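Local coordinates for protein telomerase reverse transcriptase (Candida tropicalis MYA-3404, PDB 6ZD1) that probably extends chromosome ends as the catalytic subunit of telomerase, copying a template within the enzyme's RNA into telomeric DNA repeats, at residues Thr309-Ala313 and Phe553-Asp557; Arg315-Phe319 and Asp494-Leu498; Leu333-Asp339 and Asp503-Ser509. All coordinates share one frame; numbering follows the deposited sequence.

Interaction 1: Thr309-Ala313 and Phe553-Asp557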
loop_
_atom_site.group_PDB
_atom_site.type_symbol
_atom_site.label_atom_id
_atom_site.label_comp_id
_atom_site.label_asym_id
_atom_site.label_seq_id
_atom_site.Cartn_x
_atom_site.Cartn_y
_atom_site.Cartn_z
ATOM N N THR A 309 1.286 14.845 -4.255
ATOM C CA THR A 309 0.148 15.760 -4.176
ATOM C C THR A 309 0.539 17.087 -3.533
ATOM O O THR A 309 0.185 18.160 -4.037
ATOM C CB THR A 309 -1.004 15.112 -3.407
ATOM O OG1 THR A 309 -1.683 14.181 -4.260
ATOM C CG2 THR A 309 -1.994 16.169 -2.933
ATOM N N ASN A 310 1.258 17.037 -2.408
ATOM C CA ASN A 310 1.681 18.275 -1.761
ATOM C C ASN A 310 2.532 19.123 -2.694
ATOM O O ASN A 310 2.501 20.356 -2.611
ATOM C CB ASN A 310 2.450 17.979 -0.474
ATOM C CG ASN A 310 1.605 17.265 0.560
ATOM O OD1 ASN A 310 0.531 16.748 0.254
ATOM N ND2 ASN A 310 2.092 17.226 1.794
ATOM N N GLU A 311 3.290 18.488 -3.593
ATOM C CA GLU A 311 4.058 19.266 -4.556
ATOM C C GLU A 311 3.143 19.959 -5.557
ATOM O O GLU A 311 3.445 21.072 -6.003
ATOM C CB GLU A 311 5.077 18.381 -5.278
ATOM C CG GLU A 311 6.396 19.094 -5.565
ATOM C CD GLU A 311 7.241 18.405 -6.622
ATOM O OE1 GLU A 311 7.439 19.003 -7.702
ATOM O OE2 GLU A 311 7.709 17.272 -6.375
ATOM N N VAL A 312 2.016 19.329 -5.904
ATOM C CA VAL A 312 1.024 19.989 -6.751
ATOM C C VAL A 312 0.508 21.247 -6.064
ATOM O O VAL A 312 0.437 22.323 -6.669
ATOM C CB VAL A 312 -0.124 19.018 -7.088
ATOM C CG1 VAL A 312 -1.321 19.769 -7.654
ATOM C CG2 VAL A 312 0.350 17.948 -8.062
ATOM N N ALA A 313 0.185 21.136 -4.774
ATOM C CA ALA A 313 -0.329 22.282 -4.033
ATOM C C ALA A 313 0.711 23.389 -3.933
ATOM O O ALA A 313 0.399 24.566 -4.144
ATOM C CB ALA A 313 -0.775 21.838 -2.641
ATOM N N PHE A 553 -8.964 18.764 -7.961
ATOM C CA PHE A 553 -7.847 18.001 -8.484
ATOM C C PHE A 553 -7.547 16.895 -7.474
ATOM O O PHE A 553 -8.307 16.687 -6.525
ATOM C CB PHE A 553 -6.662 18.922 -8.762
ATOM C CG PHE A 553 -5.643 18.332 -9.690
ATOM C CD1 PHE A 553 -6.036 17.666 -10.836
ATOM C CD2 PHE A 553 -4.292 18.452 -9.418
ATOM C CE1 PHE A 553 -5.100 17.121 -11.692
ATOM C CE2 PHE A 553 -3.351 17.911 -10.271
ATOM C CZ PHE A 553 -3.758 17.245 -11.413
ATOM N N VAL A 554 -6.452 16.158 -7.668
ATOM C CA VAL A 554 -6.189 15.000 -6.820
ATOM C C VAL A 554 -6.095 15.441 -5.365
ATOM O O VAL A 554 -5.149 16.132 -4.967
ATOM C CB VAL A 554 -4.905 14.301 -7.271
ATOM C CG1 VAL A 554 -5.188 13.410 -8.459
ATOM C CG2 VAL A 554 -3.848 15.337 -7.643
ATOM N N GLY A 555 -7.053 14.999 -4.552
ATOM C CA GLY A 555 -7.059 15.299 -3.132
ATOM C C GLY A 555 -7.205 16.763 -2.754
ATOM O O GLY A 555 -7.249 17.092 -1.563
ATOM N N LEU A 556 -7.293 17.653 -3.742
ATOM C CA LEU A 556 -7.254 19.090 -3.507
ATOM C C LEU A 556 -8.519 19.765 -4.013
ATOM O O LEU A 556 -9.035 19.425 -5.082
ATOM C CB LEU A 556 -6.051 19.732 -4.197
ATOM C CG LEU A 556 -4.677 19.142 -3.903
ATOM C CD1 LEU A 556 -3.616 19.862 -4.721
ATOM C CD2 LEU A 556 -4.374 19.231 -2.420
ATOM N N ASP A 557 -8.999 20.736 -3.244
ATOM C CA ASP A 557 -10.026 21.668 -3.687
ATOM C C ASP A 557 -9.334 22.964 -4.080
ATOM O O ASP A 557 -8.694 23.605 -3.240
ATOM C CB ASP A 557 -11.058 21.925 -2.591
ATOM C CG ASP A 557 -12.251 21.002 -2.689
ATOM O OD1 ASP A 557 -12.271 20.154 -3.606
ATOM O OD2 ASP A 557 -13.170 21.130 -1.851
#
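Leu556 reaches from the hairpin turn to the first turn of helix 309-326 and meets three of its residues. CD1 packs on Val312 CG1 at 3.7 Å and on Ala313 CB at 4.0 Å. CD2 lies against Thr309 CG2 at 3.9 Å, and there the two side chains run past each other in opposite directions.

Thr309 turns its methyl, not its hydroxyl, to this leucine. CG2 stands anti to the backbone N and also comes within 3.8 Å of Val554 O. OG1 sits beside the backbone N and faces Val554 loosely, with Val554 O slightly nearer than Val554 CG2.

Val312 CG1 is anti to the backbone N (chi1 165°), which carries it into the angle between Leu556 and Phe553. There it touches Phe553 CD2 at 3.7 Å. The methyl arrives at the edge of the ring, near its plane, and the two side chains cross at about a right angle.

The contact is mostly apolar; the two segments are joined by packing alone. The backbone of Phe553-Leu556 forms a type II turn, closed by Leu556 N to Phe553 O at 3.1 Å. Gly555 takes the position with positive phi (64°). This Phe-Val-Gly-Leu-Asp sequence is consistent with motif E, the primer grip of telomerases.

The turn joins strands 550-553 and 556-559 into a beta hairpin, and strand 565-567 continues the sheet. Val565 of that strand touches Ala313 and Leu556. Leu500 of strand 495-500 touches Thr309, Val312 and Val554, while Asp503 and Ile505 of strand 503-508 pack on Phe553.

Interaction 2: Arg315-Phe319 and Asp494-Leu498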
loop_
_atom_site.group_PDB
_atom_site.type_symbol
_atom_site.label_atom_id
_atom_site.label_comp_id
_atom_site.label_asym_id
_atom_site.label_seq_id
_atom_site.Cartn_x
_atom_site.Cartn_y
_atom_site.Cartn_z
ATOM N N ARG A 315 3.329 23.972 -5.886
ATOM C CA ARG A 315 3.602 24.605 -7.172
ATOM C C ARG A 315 2.488 25.572 -7.563
ATOM O O ARG A 315 2.752 26.580 -8.228
ATOM C CB ARG A 315 3.805 23.536 -8.250
ATOM C CG ARG A 315 5.042 22.665 -8.038
ATOM C CD ARG A 315 6.299 23.245 -8.680
ATOM N NE ARG A 315 6.471 22.790 -10.058
ATOM C CZ ARG A 315 6.299 23.559 -11.128
ATOM N NH1 ARG A 315 5.956 24.834 -10.983
ATOM N NH2 ARG A 315 6.474 23.058 -12.343
ATOM N N ILE A 316 1.251 25.299 -7.139
ATOM C CA ILE A 316 0.149 26.228 -7.371
ATOM C C ILE A 316 0.239 27.427 -6.431
ATOM O O ILE A 316 0.023 28.572 -6.844
ATOM C CB ILE A 316 -1.199 25.495 -7.235
ATOM C CG1 ILE A 316 -1.328 24.429 -8.318
ATOM C CG2 ILE A 316 -2.361 26.470 -7.329
ATOM C CD1 ILE A 316 -2.521 23.525 -8.134
ATOM N N LEU A 317 0.548 27.181 -5.155
ATOM C CA LEU A 317 0.709 28.277 -4.202
ATOM C C LEU A 317 1.871 29.183 -4.587
ATOM O O LEU A 317 1.792 30.407 -4.423
ATOM C CB LEU A 317 0.904 27.723 -2.793
ATOM C CG LEU A 317 -0.313 27.034 -2.177
ATOM C CD1 LEU A 317 -0.011 26.616 -0.750
ATOM C CD2 LEU A 317 -1.531 27.942 -2.225
ATOM N N THR A 318 2.969 28.602 -5.072
ATOM C CA THR A 318 4.056 29.418 -5.601
ATOM C C THR A 318 3.621 30.145 -6.869
ATOM O O THR A 318 3.966 31.315 -7.071
ATOM C CB THR A 318 5.286 28.546 -5.859
ATOM O OG1 THR A 318 5.696 27.931 -4.630
ATOM C CG2 THR A 318 6.440 29.377 -6.407
ATOM N N PHE A 319 2.843 29.471 -7.722
ATOM C CA PHE A 319 2.286 30.128 -8.901
ATOM C C PHE A 319 1.395 31.297 -8.500
ATOM O O PHE A 319 1.480 32.384 -9.084
ATOM C CB PHE A 319 1.510 29.106 -9.735
ATOM C CG PHE A 319 0.998 29.634 -11.048
ATOM C CD1 PHE A 319 1.871 29.920 -12.088
ATOM C CD2 PHE A 319 -0.364 29.802 -11.256
ATOM C CE1 PHE A 319 1.397 30.393 -13.301
ATOM C CE2 PHE A 319 -0.846 30.274 -12.465
ATOM C CZ PHE A 319 0.036 30.569 -13.490
ATOM N N ASP A 494 3.105 33.039 -16.899
ATOM C CA ASP A 494 1.696 33.181 -17.233
ATOM C C ASP A 494 0.910 31.878 -17.237
ATOM O O ASP A 494 -0.325 31.934 -17.258
ATOM C CB ASP A 494 1.540 33.843 -18.613
ATOM C CG ASP A 494 1.706 35.351 -18.558
ATOM O OD1 ASP A 494 0.733 36.048 -18.199
ATOM O OD2 ASP A 494 2.817 35.838 -18.859
ATOM N N ASN A 495 1.568 30.722 -17.237
ATOM C CA ASN A 495 0.858 29.453 -17.289
ATOM C C ASN A 495 1.653 28.388 -16.549
ATOM O O ASN A 495 2.877 28.478 -16.420
ATOM C CB ASN A 495 0.586 29.021 -18.732
ATOM C CG ASN A 495 1.745 29.310 -19.650
ATOM O OD1 ASN A 495 1.725 30.281 -20.403
ATOM N ND2 ASN A 495 2.771 28.470 -19.588
ATOM N N LEU A 496 0.934 27.380 -16.055
ATOM C CA LEU A 496 1.507 26.341 -15.211
ATOM C C LEU A 496 0.867 25.000 -15.538
ATOM O O LEU A 496 -0.359 24.874 -15.504
ATOM C CB LEU A 496 1.299 26.670 -13.730
ATOM C CG LEU A 496 1.595 25.532 -12.754
ATOM C CD1 LEU A 496 3.089 25.275 -12.693
ATOM C CD2 LEU A 496 1.029 25.834 -11.372
ATOM N N LEU A 497 1.696 24.007 -15.857
ATOM C CA LEU A 497 1.254 22.640 -16.099
ATOM C C LEU A 497 1.874 21.712 -15.065
ATOM O O LEU A 497 3.074 21.795 -14.784
ATOM C CB LEU A 497 1.632 22.172 -17.511
ATOM C CG LEU A 497 1.221 20.752 -17.913
ATOM C CD1 LEU A 497 -0.294 20.637 -18.021
ATOM C CD2 LEU A 497 1.892 20.333 -19.215
ATOM N N LEU A 498 1.055 20.818 -14.514
ATOM C CA LEU A 498 1.469 19.880 -13.480
ATOM C C LEU A 498 0.960 18.489 -13.831
ATOM O O LEU A 498 -0.126 18.342 -14.407
ATOM C CB LEU A 498 0.946 20.287 -12.103
ATOM C CG LEU A 498 1.423 21.619 -11.532
ATOM C CD1 LEU A 498 0.768 21.842 -10.185
ATOM C CD2 LEU A 498 2.934 21.625 -11.407
#
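Asp494 meets Phe319 through its backbone. Its O lies 4.0 Å from Phe319 CZ, at the edge of the ring and near the ring plane. The side chain of Asp494 points away from the helix.

Asn495 follows with a backbone contact too. Its carbonyl carbon approaches Phe319 CE1 obliquely, at 3.8 Å, while its side chain heads for the other face of the sheet.

Leu496 is the main partner. Its CB sits over one face of the Phe319 ring, 3.8 Å from the centroid and 17° off the normal, a CH-pi contact. CG of Phe319, anti to the backbone N (chi1 -174°), carries the ring toward the strand. The branches of Leu496 then part. CD2 packs on Phe319 CB at 3.7 Å and, more loosely, on Ile316 CG1. CD1 goes to Arg315 and lies 3.4 Å from NH1, oblique to the guanidinium plane.

Leu497 points away, and Leu498 returns to the helix. Its CD1 touches Ile316 CG1 at 3.8 Å. Its CD2 meets Arg315 CB at 3.8 Å and also sits over one face of the guanidinium, toward its rim. The arginine chain bends at chi2 and chi3, which brings the guanidinium over Leu498 CD2 and beside Leu496 CD1.

The short segments of helix and strand run almost exactly antiparallel (176°), with axes 9.9 Å apart. Because side chains alternate along a strand, Leu496 and Leu498 both face the helix. The chemistry is that of a hydrophobic core with one charged group at its border. The guanidinium lends its flat surface to a leucine methyl, while its NH2 hydrogen-bonds to Arg303 O.

Interaction 3: Leu333-Asp339 and Asp503-Ser509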
loop_
_atom_site.group_PDB
_atom_site.type_symbol
_atom_site.label_atom_id
_atom_site.label_comp_id
_atom_site.label_asym_id
_atom_site.label_seq_id
_atom_site.Cartn_x
_atom_site.Cartn_y
_atom_site.Cartn_z
ATOM N N LEU A 333 -7.967 33.755 -14.234
ATOM C CA LEU A 333 -7.203 32.556 -14.543
ATOM C C LEU A 333 -8.114 31.488 -15.126
ATOM O O LEU A 333 -9.274 31.361 -14.727
ATOM C CB LEU A 333 -6.501 32.013 -13.296
ATOM C CG LEU A 333 -5.441 32.946 -12.716
ATOM C CD1 LEU A 333 -4.905 32.389 -11.417
ATOM C CD2 LEU A 333 -4.317 33.158 -13.719
ATOM N N TYR A 334 -7.581 30.730 -16.076
ATOM C CA TYR A 334 -8.293 29.642 -16.724
ATOM C C TYR A 334 -7.603 28.336 -16.366
ATOM O O TYR A 334 -6.371 28.267 -16.338
ATOM C CB TYR A 334 -8.320 29.830 -18.245
ATOM C CG TYR A 334 -8.744 31.215 -18.672
ATOM C CD1 TYR A 334 -7.856 32.284 -18.620
ATOM C CD2 TYR A 334 -10.030 31.458 -19.127
ATOM C CE1 TYR A 334 -8.239 33.553 -18.995
ATOM C CE2 TYR A 334 -10.423 32.726 -19.508
ATOM C CZ TYR A 334 -9.522 33.769 -19.440
ATOM O OH TYR A 334 -9.900 35.035 -19.819
HETATM N N MSE A 335 -8.389 27.314 -16.056
HETATM C CA MSE A 335 -7.790 26.035 -15.713
HETATM C C MSE A 335 -8.551 24.836 -16.250
HETATM O O MSE A 335 -9.777 24.855 -16.381
HETATM C CB MSE A 335 -7.626 25.911 -14.201
HETATM C CG MSE A 335 -8.894 26.108 -13.410
HETATM SE SE MSE A 335 -8.512 25.984 -11.506
HETATM C CE MSE A 335 -7.249 27.459 -11.364
ATOM N N ILE A 336 -7.787 23.793 -16.558
ATOM C CA ILE A 336 -8.289 22.583 -17.194
ATOM C C ILE A 336 -7.622 21.388 -16.524
ATOM O O ILE A 336 -6.411 21.403 -16.280
ATOM C CB ILE A 336 -8.012 22.604 -18.713
ATOM C CG1 ILE A 336 -8.387 21.274 -19.365
ATOM C CG2 ILE A 336 -6.562 22.981 -18.996
ATOM C CD1 ILE A 336 -9.833 21.205 -19.764
ATOM N N LYS A 337 -8.413 20.374 -16.177
ATOM C CA LYS A 337 -7.883 19.109 -15.685
ATOM C C LYS A 337 -8.322 17.985 -16.612
ATOM O O LYS A 337 -9.439 18.007 -17.145
ATOM C CB LYS A 337 -8.327 18.817 -14.242
ATOM C CG LYS A 337 -9.733 18.264 -14.105
ATOM C CD LYS A 337 -10.001 17.781 -12.695
ATOM C CE LYS A 337 -11.376 17.149 -12.588
ATOM N NZ LYS A 337 -11.656 16.678 -11.206
ATOM N N PHE A 338 -7.436 17.011 -16.807
ATOM C CA PHE A 338 -7.709 15.892 -17.697
ATOM C C PHE A 338 -6.834 14.718 -17.284
ATOM O O PHE A 338 -5.711 14.915 -16.814
ATOM C CB PHE A 338 -7.478 16.274 -19.170
ATOM C CG PHE A 338 -6.092 16.795 -19.471
ATOM C CD1 PHE A 338 -5.775 18.136 -19.287
ATOM C CD2 PHE A 338 -5.114 15.947 -19.966
ATOM C CE1 PHE A 338 -4.501 18.615 -19.572
ATOM C CE2 PHE A 338 -3.842 16.419 -20.255
ATOM C CZ PHE A 338 -3.537 17.758 -20.059
ATOM N N ASP A 339 -7.377 13.508 -17.406
ATOM C CA ASP A 339 -6.691 12.293 -16.992
ATOM C C ASP A 339 -6.602 11.303 -18.150
ATOM O O ASP A 339 -7.250 11.459 -19.188
ATOM C CB ASP A 339 -7.392 11.643 -15.791
ATOM C CG ASP A 339 -8.817 11.214 -16.098
ATOM O OD1 ASP A 339 -9.548 11.971 -16.772
ATOM O OD2 ASP A 339 -9.208 10.112 -15.658
ATOM N N ASP A 503 -3.081 12.093 -13.809
ATOM C CA ASP A 503 -3.925 13.282 -13.756
ATOM C C ASP A 503 -3.130 14.537 -14.105
ATOM O O ASP A 503 -1.995 14.721 -13.654
ATOM C CB ASP A 503 -4.555 13.431 -12.370
ATOM C CG ASP A 503 -5.370 12.218 -11.967
ATOM O OD1 ASP A 503 -6.387 11.928 -12.630
ATOM O OD2 ASP A 503 -4.979 11.544 -10.992
ATOM N N PHE A 504 -3.748 15.417 -14.886
ATOM C CA PHE A 504 -3.118 16.643 -15.348
ATOM C C PHE A 504 -3.951 17.840 -14.920
ATOM O O PHE A 504 -5.181 17.760 -14.836
ATOM C CB PHE A 504 -2.961 16.660 -16.873
ATOM C CG PHE A 504 -2.026 15.614 -17.407
ATOM C CD1 PHE A 504 -0.760 15.962 -17.850
ATOM C CD2 PHE A 504 -2.418 14.285 -17.483
ATOM C CE1 PHE A 504 0.103 15.003 -18.353
ATOM C CE2 PHE A 504 -1.559 13.321 -17.980
ATOM C CZ PHE A 504 -0.297 13.681 -18.417
ATOM N N ILE A 505 -3.270 18.953 -14.647
ATOM C CA ILE A 505 -3.930 20.231 -14.412
ATOM C C ILE A 505 -3.104 21.311 -15.090
ATOM O O ILE A 505 -1.870 21.239 -15.122
ATOM C CB ILE A 505 -4.118 20.528 -12.908
ATOM C CG1 ILE A 505 -5.041 21.736 -12.722
ATOM C CG2 ILE A 505 -2.780 20.770 -12.224
ATOM C CD1 ILE A 505 -5.497 21.946 -11.306
ATOM N N PHE A 506 -3.788 22.298 -15.661
ATOM C CA PHE A 506 -3.121 23.393 -16.352
ATOM C C PHE A 506 -3.848 24.685 -16.024
ATOM O O PHE A 506 -5.039 24.818 -16.313
ATOM C CB PHE A 506 -3.093 23.158 -17.862
ATOM C CG PHE A 506 -2.594 24.336 -18.640
ATOM C CD1 PHE A 506 -1.251 24.675 -18.614
ATOM C CD2 PHE A 506 -3.465 25.111 -19.388
ATOM C CE1 PHE A 506 -0.783 25.762 -19.326
ATOM C CE2 PHE A 506 -3.003 26.200 -20.104
ATOM C CZ PHE A 506 -1.661 26.528 -20.073
ATOM N N ILE A 507 -3.129 25.634 -15.433
ATOM C CA ILE A 507 -3.678 26.920 -15.028
ATOM C C ILE A 507 -2.966 28.003 -15.824
ATOM O O ILE A 507 -1.738 27.971 -15.962
ATOM C CB ILE A 507 -3.518 27.154 -13.517
ATOM C CG1 ILE A 507 -4.115 25.983 -12.733
ATOM C CG2 ILE A 507 -4.184 28.459 -13.104
ATOM C CD1 ILE A 507 -3.847 26.045 -11.248
ATOM N N THR A 508 -3.736 28.943 -16.361
ATOM C CA THR A 508 -3.165 29.984 -17.198
ATOM C C THR A 508 -4.021 31.238 -17.102
ATOM O O THR A 508 -5.219 31.173 -16.817
ATOM C CB THR A 508 -3.056 29.516 -18.654
ATOM O OG1 THR A 508 -2.444 30.539 -19.451
ATOM C CG2 THR A 508 -4.437 29.196 -19.210
ATOM N N SER A 509 -3.380 32.385 -17.320
ATOM C CA SER A 509 -4.084 33.639 -17.550
ATOM C C SER A 509 -4.286 33.918 -19.029
ATOM O O SER A 509 -5.116 34.764 -19.381
ATOM C CB SER A 509 -3.329 34.807 -16.909
ATOM O OG SER A 509 -2.062 34.987 -17.518
#
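Phe504 faces Phe338 in a hydrogen-bonded pair of two antiparallel strands. CB of Phe504 comes first: it sits over one face of the Phe338 ring, 3.5 Å from the centroid and 15° off the normal, a CH-pi contact. The same CB is 3.3 Å from Phe338 O. Phe504 CG then lies 3.5 Å from Phe338 CE2. CD1 and CD2 both lie near Phe338 CE2, and CD2 also brings the ring edge to Phe338 O at 3.4 Å. The outer ring atoms pass beyond Phe338, and the side chain also touches Arg499. The two rings are nearly parallel (5°) but slid apart, with centroids 4.9 Å from each other.

Phe338 takes the chi1 position between its backbone N and carbonyl carbon (57°), which lays its ring under the CB of Phe504. Phe338 O accepts Phe504 N at 2.8 Å. In return Phe338 N donates to Phe504 O, from above the carbonyl plane. Ile336 with Phe506 and Tyr334 with Thr508 repeat the paired bonding. On the other face, Met335, a selenomethionine, packs its CE on Ile507 CG2 at 3.7 Å.

The backbone bonds set the register that places Asp339 beside Asp503, and the side chains pack on either face. These aspartates fall in sequences consistent with motifs A and C, whose carboxylates bind the catalytic metals in reverse transcriptases.

In the fold
The three contacts lie in one unit consistent with the palm of a reverse transcriptase: a helix and a hairpin turn packed against one sheet. Interactions 2 and 3 meet within a single antiparallel sheet, their centres about 10 Å apart. Leu496 N probably hydrogen-bonds to Ile507 O at 2.7 Å, and Leu498 N to Ile505 O at 3.0 Å. Interactions 1 and 2 use successive turns of helix 309-326, with centres about 12 Å apart. Interaction 1 also borders interaction 3: Phe553 CE1 lies 3.2 Å from Phe504 O. If the motif assignments hold, this places the primer grip next to the aspartates that would correspond to the metal ligands of related reverse transcriptases.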